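Local coordinates for protein CLPV1 (Pseudomonas aeruginosa, PDB 4UQW) that probably serves as the AAA+ ATPase of type VI secretion that recognises the contracted TssB-TssC sheath through its N domain and drives its disassembly, at residues Gly13-Asn16 with Ser17-Lys21. Residues are numbered along the deposited sequence; the frame is centred on the assembly and turned at random. Where two conformers were deposited one is given.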
loop_
_atom_site.group_PDB
_atom_site.type_symbol
_atom_site.label_atom_id
_atom_site.label_comp_id
_atom_site.label_asym_id
_atom_site.label_seq_id
_atom_site.Cartn_x
_atom_site.Cartn_y
_atom_site.Cartn_z
ATOM N N GLY A 13 8.314 -0.741 11.386
ATOM C CA GLY A 13 9.641 -0.149 11.447
ATOM C C GLY A 13 10.459 -0.462 10.191
ATOM O O GLY A 13 11.420 0.284 9.904
ATOM N N LYS A 14 10.075 -1.490 9.413
ATOM C CA LYS A 14 10.805 -1.734 8.178
ATOM C C LYS A 14 10.413 -0.799 7.023
ATOM O O LYS A 14 11.108 -0.742 6.010
ATOM C CB LYS A 14 10.572 -3.170 7.693
ATOM C CG LYS A 14 11.108 -4.224 8.668
ATOM C CD LYS A 14 12.638 -4.020 8.864
ATOM C CE LYS A 14 13.183 -5.252 9.637
ATOM N NZ LYS A 14 14.673 -5.137 9.963
ATOM N N LEU A 15 9.314 -0.054 7.161
ATOM C CA LEU A 15 8.872 0.852 6.106
ATOM C C LEU A 15 9.858 1.995 5.896
ATOM O O LEU A 15 10.453 2.495 6.883
ATOM C CB LEU A 15 7.501 1.445 6.437
ATOM C CG LEU A 15 6.347 0.434 6.458
ATOM C CD1 LEU A 15 5.111 1.120 6.912
ATOM C CD2 LEU A 15 6.055 -0.189 5.081
ATOM N N ASN A 16 10.045 2.416 4.657
ATOM C CA ASN A 16 10.787 3.670 4.419
ATOM C C ASN A 16 9.981 4.882 4.854
ATOM O O ASN A 16 8.823 4.734 5.341
ATOM C CB ASN A 16 11.259 3.776 2.958
ATOM C CG ASN A 16 10.132 4.053 1.965
ATOM O OD1 ASN A 16 8.964 4.301 2.328
ATOM N ND2 ASN A 16 10.469 3.997 0.668
ATOM N N SER A 17 10.572 6.085 4.742
ATOM C CA SER A 17 9.920 7.226 5.341
ATOM C C SER A 17 8.659 7.602 4.566
ATOM O O SER A 17 7.664 7.972 5.179
ATOM C CB SER A 17 10.898 8.398 5.419
ATOM O OG SER A 17 11.230 8.830 4.123
ATOM N N LEU A 18 8.690 7.465 3.257
ATOM C CA LEU A 18 7.495 7.841 2.482
ATOM C C LEU A 18 6.319 6.930 2.878
ATOM O O LEU A 18 5.155 7.382 3.147
ATOM C CB LEU A 18 7.831 7.773 0.963
ATOM C CG LEU A 18 6.671 8.193 0.038
ATOM C CD1 LEU A 18 7.204 8.759 -1.297
ATOM C CD2 LEU A 18 5.708 7.047 -0.257
ATOM N N ALA A 19 6.542 5.615 2.909
ATOM C CA ALA A 19 5.480 4.657 3.213
ATOM C C ALA A 19 4.993 4.833 4.638
ATOM O O ALA A 19 3.780 4.762 4.888
ATOM C CB ALA A 19 5.932 3.195 3.007
ATOM N N TYR A 20 5.891 5.047 5.621
ATOM C CA TYR A 20 5.468 5.142 7.005
ATOM C C TYR A 20 4.735 6.465 7.232
ATOM O O TYR A 20 3.695 6.512 7.917
ATOM C CB TYR A 20 6.655 5.078 7.974
ATOM C CG TYR A 20 6.419 4.434 9.343
ATOM C CD1 TYR A 20 5.153 4.369 9.933
ATOM C CD2 TYR A 20 7.452 3.772 9.992
ATOM C CE1 TYR A 20 4.950 3.755 11.176
ATOM C CE2 TYR A 20 7.278 3.185 11.239
ATOM C CZ TYR A 20 6.029 3.163 11.829
ATOM O OH TYR A 20 5.781 2.551 13.035
ATOM N N LYS A 21 5.230 7.544 6.647
ATOM C CA LYS A 21 4.512 8.830 6.813
ATOM C C LYS A 21 3.131 8.727 6.197
ATOM O O LYS A 21 2.171 9.337 6.688
ATOM C CB LYS A 21 5.322 9.983 6.189
ATOM C CG LYS A 21 6.552 10.346 7.086
ATOM C CD LYS A 21 7.408 11.431 6.402
ATOM C CE LYS A 21 8.696 11.710 7.175
ATOM N NZ LYS A 21 9.702 12.360 6.270
#
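Tyr20 N reaches back to Asn16 O over 3.0 Å, the first i to i+4 backbone bond of helix 17-33, and Lys21 N repeats the pattern on Ser17 O, while Asn16 itself keeps an extended backbone (psi 177°) that leads the loop from helix 8-12 into the new helix. The side chain of Asn16 then serves the turn that the backbone cannot. A chi1 of 72° tucks its amide between N and C of its own backbone, folding it back over the helix start and carrying OD1 to Ala19 N at 2.8 Å. The N-H points at the oxygen almost straight, at 167°, and almost in line with the amide C=O. This is a helix N-cap, and it starts the second helix of this mostly helical Clp-type N domain; asparagine suits it because a short side chain ending in a carbonyl can accept from an N-H of the first turn that has no preceding turn to bond to. The other half of the amide is used as well, since ND2 donates to Glu161 OE1 near the C-terminus; with both ends held, the rotation of this buried group is fixed. Ala19 CB packs close against Asn16 OD1, at 3.3 Å, and also meets Leu15 CD2 at 4.0 Å. Leu15, just before the cap, turns its side chain toward the helix: CD1 comes near Tyr20 CA, and CB meets Tyr20 CB. The branched leucine thereby links Ala19 and Tyr20 to Val98 of helix 92-108. Beyond it the Tyr20 ring extends along the loop until CE2 comes up to the backbone of Gly13, 4.1 Å from its N and CA. With Arg8, Phe12 and Leu90, Tyr20 also lines a pocket that holds a benzamidine, probably from the crystallisation liquor.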